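Local atomic coordinates of metal-dependent phosphohydrolase, HDOD domain-containing (Geobacter sulfurreducens, PDB entry 3HC1), a protein that is of unknown function but binds two iron ions in an HD-type site and is probably a metal-dependent phosphohydrolase of the HDOD family. Residues His66-Pro71 / Arg77-Ile82; Leu94-Phe99 / Asn141-Tyr146. All coordinates share one frame; numbering follows the deposited sequence.

Overall arrangement
Contact 1 lies toward the periphery, its centre about 23 Å from the centre of the chain, whereas contact 2 is wholly buried at about 11 Å. Helix 82-108 is common to both: contact 2 uses its middle directly, while in contact 1 the same helix packs against Ala-68 and Ile-79. The centres of the two contacts are about 16 Å apart, and they meet where Leu-67 CD2 comes 3.9 Å from Ala-97 CA. Their chemistry differs accordingly. Contact 1 ties a loop to a helix end by one side-chain-to-backbone hydrogen bond plus a small apolar touch; contact 2 joins two helices without any mutual hydrogen bond, a glutamate lying flat over a tyrosine.

Contact 1. Residues His66-Pro71 / Arg77-Ile82; sequences HLANSP and RPISSI
Asn-69, near the C-terminal end of helix 58-69, reaches across to the backbone of Ile-79 in the loop that precedes helix 82-108. Asn-69 CB lies 3.4 Å from Ile-79 O and also neighbours Ile-79 CB. One bond further, Asn-69 CG sits 3.3 Å from Ile-79 O, so the amide stands close beside the peptide of that residue. With CG anti to the backbone N (chi1 -157°), the side chain carries OD1 to the loop, where Asn-69 OD1 accepts a hydrogen bond from Ile-79 N over 2.7 Å. The N-H points almost straight at the oxygen (171°), yet the donor stands 55° out of the amide carbonyl plane, so the bond is linear at the hydrogen but does not follow a lone pair. Asn-69 OD1 also passes 3.5 Å from Pro-78 CA. Asn-69 ND2 stays farther off, 3.8 Å from Ile-79 O, with no hydrogen bond there. Beside this bonded pair, Ile-79 CG2 meets Ala-68 CB at 3.6 Å. Ala-68 also touches Ala-85 and Leu-89 of helix 82-108. At the loop's end Ser-81 is the N-cap of that helix, its OG bonded to Asp-84 N. The chemistry implies a division of labour: one amide oxygen satisfies a loop N-H, while the Ala-68 and Ile-79 methyls pack together, and Ile-79 also touches Ser-74 of helix 71-74 and Tyr-88 of helix 82-108.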
loop_
_atom_site.group_PDB
_atom_site.type_symbol
_atom_site.label_atom_id
_atom_site.label_comp_id
_atom_site.label_asym_id
_atom_site.label_seq_id
_atom_site.Cartn_x
_atom_site.Cartn_y
_atom_site.Cartn_z
ATOM N N HIS A 66 -8.736 6.543 17.377
ATOM C CA HIS A 66 -8.489 7.758 16.584
ATOM C C HIS A 66 -8.838 7.586 15.088
ATOM O O HIS A 66 -9.533 8.403 14.502
ATOM C CB HIS A 66 -7.039 8.229 16.774
ATOM C CG HIS A 66 -6.672 9.422 15.954
ATOM N ND1 HIS A 66 -6.919 10.714 16.369
ATOM C CD2 HIS A 66 -6.078 9.521 14.739
ATOM C CE1 HIS A 66 -6.492 11.558 15.444
ATOM N NE2 HIS A 66 -5.990 10.860 14.440
ATOM N N LEU A 67 -8.353 6.521 14.473
ATOM C CA LEU A 67 -8.655 6.277 13.050
ATOM C C LEU A 67 -10.152 6.005 12.884
ATOM O O LEU A 67 -10.749 6.495 11.951
ATOM C CB LEU A 67 -7.835 5.115 12.531
ATOM C CG LEU A 67 -7.902 4.785 11.044
ATOM C CD1 LEU A 67 -7.656 6.074 10.177
ATOM C CD2 LEU A 67 -6.884 3.685 10.763
ATOM N N ALA A 68 -10.747 5.257 13.825
ATOM C CA ALA A 68 -12.176 4.916 13.792
ATOM C C ALA A 68 -13.012 6.181 13.809
ATOM O O ALA A 68 -13.994 6.284 13.069
ATOM C CB ALA A 68 -12.580 3.997 14.994
ATOM N N ASN A 69 -12.586 7.159 14.602
ATOM C CA ASN A 69 -13.338 8.389 14.728
ATOM C C ASN A 69 -13.137 9.346 13.590
ATOM O O ASN A 69 -13.897 10.291 13.460
ATOM C CB ASN A 69 -13.048 9.106 16.053
ATOM C CG ASN A 69 -14.161 10.035 16.441
ATOM O OD1 ASN A 69 -15.342 9.733 16.236
ATOM N ND2 ASN A 69 -13.801 11.180 16.989
ATOM N N SER A 70 -12.146 9.109 12.741
ATOM C CA SER A 70 -11.942 9.983 11.597
ATOM C C SER A 70 -13.169 9.967 10.665
ATOM O O SER A 70 -13.883 8.957 10.567
ATOM C CB SER A 70 -10.668 9.608 10.841
ATOM O OG SER A 70 -10.792 8.357 10.215
ATOM N N PRO A 71 -13.424 11.092 9.976
ATOM C CA PRO A 71 -14.616 11.168 9.096
ATOM C C PRO A 71 -14.733 9.979 8.142
ATOM O O PRO A 71 -15.816 9.409 7.993
ATOM C CB PRO A 71 -14.405 12.466 8.312
ATOM C CG PRO A 71 -13.386 13.269 9.090
ATOM C CD PRO A 71 -12.711 12.381 10.091
ATOM N N ARG A 77 -20.623 10.138 13.460
ATOM C CA ARG A 77 -20.877 9.406 14.715
ATOM C C ARG A 77 -19.592 9.325 15.556
ATOM O O ARG A 77 -18.564 8.831 15.069
ATOM C CB ARG A 77 -21.471 7.992 14.525
ATOM C CG ARG A 77 -21.581 7.511 13.098
ATOM C CD ARG A 77 -22.994 7.419 12.598
ATOM N NE ARG A 77 -23.291 6.031 12.282
ATOM C CZ ARG A 77 -24.330 5.615 11.569
ATOM N NH1 ARG A 77 -25.256 6.469 11.090
ATOM N NH2 ARG A 77 -24.444 4.306 11.357
ATOM N N PRO A 78 -19.660 9.795 16.825
ATOM C CA PRO A 78 -18.501 9.849 17.720
ATOM C C PRO A 78 -18.015 8.507 18.267
ATOM O O PRO A 78 -18.711 7.859 19.059
ATOM C CB PRO A 78 -18.956 10.768 18.864
ATOM C CG PRO A 78 -20.432 10.895 18.750
ATOM C CD PRO A 78 -20.856 10.448 17.392
ATOM N N ILE A 79 -16.810 8.123 17.865
ATOM C CA ILE A 79 -16.150 6.915 18.349
ATOM C C ILE A 79 -15.135 7.320 19.402
ATOM O O ILE A 79 -14.183 8.020 19.104
ATOM C CB ILE A 79 -15.427 6.193 17.213
ATOM C CG1 ILE A 79 -16.413 5.843 16.101
ATOM C CG2 ILE A 79 -14.703 4.966 17.722
ATOM C CD1 ILE A 79 -17.590 5.024 16.545
ATOM N N SER A 80 -15.367 6.889 20.636
ATOM C CA SER A 80 -14.574 7.309 21.795
ATOM C C SER A 80 -13.931 6.137 22.511
ATOM O O SER A 80 -12.812 6.256 23.013
ATOM C CB SER A 80 -15.450 8.106 22.753
ATOM O OG SER A 80 -16.829 7.986 22.415
ATOM N N SER A 81 -14.634 5.012 22.567
ATOM C CA SER A 81 -14.060 3.761 23.025
ATOM C C SER A 81 -13.847 2.798 21.863
ATOM O O SER A 81 -14.394 2.966 20.762
ATOM C CB SER A 81 -14.982 3.102 24.050
ATOM O OG SER A 81 -16.242 2.794 23.472
ATOM N N ILE A 82 -13.041 1.780 22.140
ATOM C CA ILE A 82 -12.910 0.617 21.286
ATOM C C ILE A 82 -14.236 -0.173 21.128
ATOM O O ILE A 82 -14.529 -0.734 20.052
ATOM C CB ILE A 82 -11.786 -0.285 21.827
ATOM C CG1 ILE A 82 -11.315 -1.233 20.740
ATOM C CG2 ILE A 82 -12.190 -0.971 23.159
ATOM C CD1 ILE A 82 -10.620 -0.484 19.568
#

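Contact 2. Residues Leu94-Phe99 / Asn141-Tyr146; sequences LREAIF and NPVNVY
Glu-96 and Tyr-146 both leave their helices with CG anti to the backbone N (chi1 -170° for the glutamate), and the glutamate chain stays extended beyond CG, which lays it across the tyrosine ring. The CG methylene of Glu-96 stands over one face of the Tyr-146 ring, 3.8 Å from its centroid and 17° off the normal, a CH-pi contact displaced toward the rim at CD1 and CE1. The carboxylate continues over the same ring as a stacked group, its plane only 7° from that of the ring, and Glu-96 CD lies 3.9 Å from Tyr-146 CG. Val-143, one turn earlier, supplies CG2 at 3.4 Å from Glu-96 OE1. The buried carboxylate has its polar partners outside the two segments: OE1 forms a salt bridge with Lys-131 and OE2 a hydrogen bond with Tyr-73, pairings that would be expected to favour the charged form. Tyr-146 OH is bonded to Thr-100 OG1, which holds the ring's far end to helix 82-108. The Tyr-146 side chain is about 10 Å from that of His-152, an iron ligand. The contact thus packs helix 82-108 against the start of helix 142-150; helix 116-136 adds Leu-124 and Ala-127 against Tyr-146, and helix 31-39 packs on Arg-95, Ile-98 and Phe-99.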
loop_
_atom_site.group_PDB
_atom_site.type_symbol
_atom_site.label_atom_id
_atom_site.label_comp_id
_atom_site.label_asym_id
_atom_site.label_seq_id
_atom_site.Cartn_x
_atom_site.Cartn_y
_atom_site.Cartn_z
ATOM N N LEU A 94 -12.758 -2.859 11.106
ATOM C CA LEU A 94 -11.918 -3.016 12.292
ATOM C C LEU A 94 -10.545 -3.690 11.968
ATOM O O LEU A 94 -9.523 -3.210 12.443
ATOM C CB LEU A 94 -12.624 -3.752 13.418
ATOM C CG LEU A 94 -11.892 -3.855 14.774
ATOM C CD1 LEU A 94 -11.665 -2.495 15.371
ATOM C CD2 LEU A 94 -12.685 -4.754 15.730
ATOM N N ARG A 95 -10.555 -4.795 11.226
ATOM C CA ARG A 95 -9.321 -5.448 10.725
ATOM C C ARG A 95 -8.462 -4.418 9.986
ATOM O O ARG A 95 -7.255 -4.348 10.170
ATOM C CB ARG A 95 -9.632 -6.605 9.768
ATOM C CG ARG A 95 -10.137 -7.964 10.383
ATOM C CD ARG A 95 -10.879 -8.772 9.274
ATOM N NE ARG A 95 -10.993 -10.188 9.570
ATOM C CZ ARG A 95 -11.819 -11.049 8.963
ATOM N NH1 ARG A 95 -12.644 -10.669 7.985
ATOM N NH2 ARG A 95 -11.838 -12.319 9.356
ATOM N N GLU A 96 -9.104 -3.622 9.139
ATOM C CA GLU A 96 -8.426 -2.593 8.373
ATOM C C GLU A 96 -7.794 -1.550 9.247
ATOM O O GLU A 96 -6.671 -1.163 9.022
ATOM C CB GLU A 96 -9.411 -1.877 7.452
ATOM C CG GLU A 96 -8.752 -0.973 6.465
ATOM C CD GLU A 96 -9.722 -0.399 5.460
ATOM O OE1 GLU A 96 -10.295 -1.182 4.660
ATOM O OE2 GLU A 96 -9.892 0.844 5.452
ATOM N N ALA A 97 -8.538 -1.062 10.229
ATOM C CA ALA A 97 -8.036 -0.016 11.132
ATOM C C ALA A 97 -6.873 -0.551 11.996
ATOM O O ALA A 97 -5.863 0.143 12.213
ATOM C CB ALA A 97 -9.164 0.528 12.009
ATOM N N ILE A 98 -7.034 -1.764 12.516
ATOM C CA ILE A 98 -5.976 -2.406 13.338
ATOM C C ILE A 98 -4.683 -2.621 12.503
ATOM O O ILE A 98 -3.561 -2.281 12.936
ATOM C CB ILE A 98 -6.462 -3.748 13.974
ATOM C CG1 ILE A 98 -7.564 -3.477 15.022
ATOM C CG2 ILE A 98 -5.307 -4.447 14.657
ATOM C CD1 ILE A 98 -8.153 -4.719 15.659
ATOM N N PHE A 99 -4.871 -3.175 11.314
ATOM C CA PHE A 99 -3.769 -3.382 10.409
ATOM C C PHE A 99 -2.975 -2.081 10.198
ATOM O O PHE A 99 -1.758 -2.067 10.309
ATOM C CB PHE A 99 -4.279 -3.912 9.071
ATOM C CG PHE A 99 -3.195 -4.179 8.092
ATOM C CD1 PHE A 99 -2.542 -5.399 8.094
ATOM C CD2 PHE A 99 -2.824 -3.216 7.175
ATOM C CE1 PHE A 99 -1.528 -5.648 7.190
ATOM C CE2 PHE A 99 -1.797 -3.470 6.265
ATOM C CZ PHE A 99 -1.168 -4.684 6.287
ATOM N N ASN A 141 -13.783 -8.475 -1.751
ATOM C CA ASN A 141 -13.102 -8.316 -0.473
ATOM C C ASN A 141 -12.148 -7.144 -0.581
ATOM O O ASN A 141 -10.949 -7.352 -0.774
ATOM C CB ASN A 141 -12.366 -9.611 -0.123
ATOM C CG ASN A 141 -13.305 -10.725 0.304
ATOM O OD1 ASN A 141 -13.495 -11.700 -0.417
ATOM N ND2 ASN A 141 -13.907 -10.580 1.485
ATOM N N PRO A 142 -12.676 -5.903 -0.497
ATOM C CA PRO A 142 -11.824 -4.724 -0.732
ATOM C C PRO A 142 -10.737 -4.489 0.323
ATOM O O PRO A 142 -9.736 -3.817 0.021
ATOM C CB PRO A 142 -12.803 -3.552 -0.749
ATOM C CG PRO A 142 -14.127 -4.100 -0.179
ATOM C CD PRO A 142 -14.113 -5.562 -0.342
ATOM N N VAL A 143 -10.903 -4.999 1.546
ATOM C CA VAL A 143 -9.832 -4.869 2.527
ATOM C C VAL A 143 -8.521 -5.538 2.038
ATOM O O VAL A 143 -7.445 -5.059 2.345
ATOM C CB VAL A 143 -10.275 -5.275 3.979
ATOM C CG1 VAL A 143 -9.103 -5.115 4.968
ATOM C CG2 VAL A 143 -11.439 -4.367 4.447
ATOM N N ASN A 144 -8.619 -6.627 1.265
ATOM C CA ASN A 144 -7.445 -7.317 0.693
ATOM C C ASN A 144 -6.673 -6.399 -0.271
ATOM O O ASN A 144 -5.440 -6.420 -0.304
ATOM C CB ASN A 144 -7.837 -8.553 -0.106
ATOM C CG ASN A 144 -8.463 -9.629 0.733
ATOM O OD1 ASN A 144 -9.184 -9.358 1.674
ATOM N ND2 ASN A 144 -8.216 -10.848 0.366
ATOM N N VAL A 145 -7.413 -5.553 -0.964
ATOM C CA VAL A 145 -6.798 -4.578 -1.867
ATOM C C VAL A 145 -6.161 -3.472 -1.045
ATOM O O VAL A 145 -5.102 -2.956 -1.391
ATOM C CB VAL A 145 -7.822 -3.967 -2.848
ATOM C CG1 VAL A 145 -7.152 -3.071 -3.862
ATOM C CG2 VAL A 145 -8.597 -5.053 -3.577
ATOM N N TYR A 146 -6.851 -3.031 -0.009
ATOM C CA TYR A 146 -6.305 -2.037 0.891
ATOM C C TYR A 146 -4.927 -2.491 1.461
ATOM O O TYR A 146 -3.953 -1.735 1.439
ATOM C CB TYR A 146 -7.262 -1.745 2.044
ATOM C CG TYR A 146 -6.741 -0.699 3.020
ATOM C CD1 TYR A 146 -5.980 -1.073 4.110
ATOM C CD2 TYR A 146 -7.029 0.643 2.864
ATOM C CE1 TYR A 146 -5.497 -0.166 5.001
ATOM C CE2 TYR A 146 -6.540 1.596 3.807
ATOM C CZ TYR A 146 -5.767 1.176 4.844
ATOM O OH TYR A 146 -5.292 2.057 5.777
#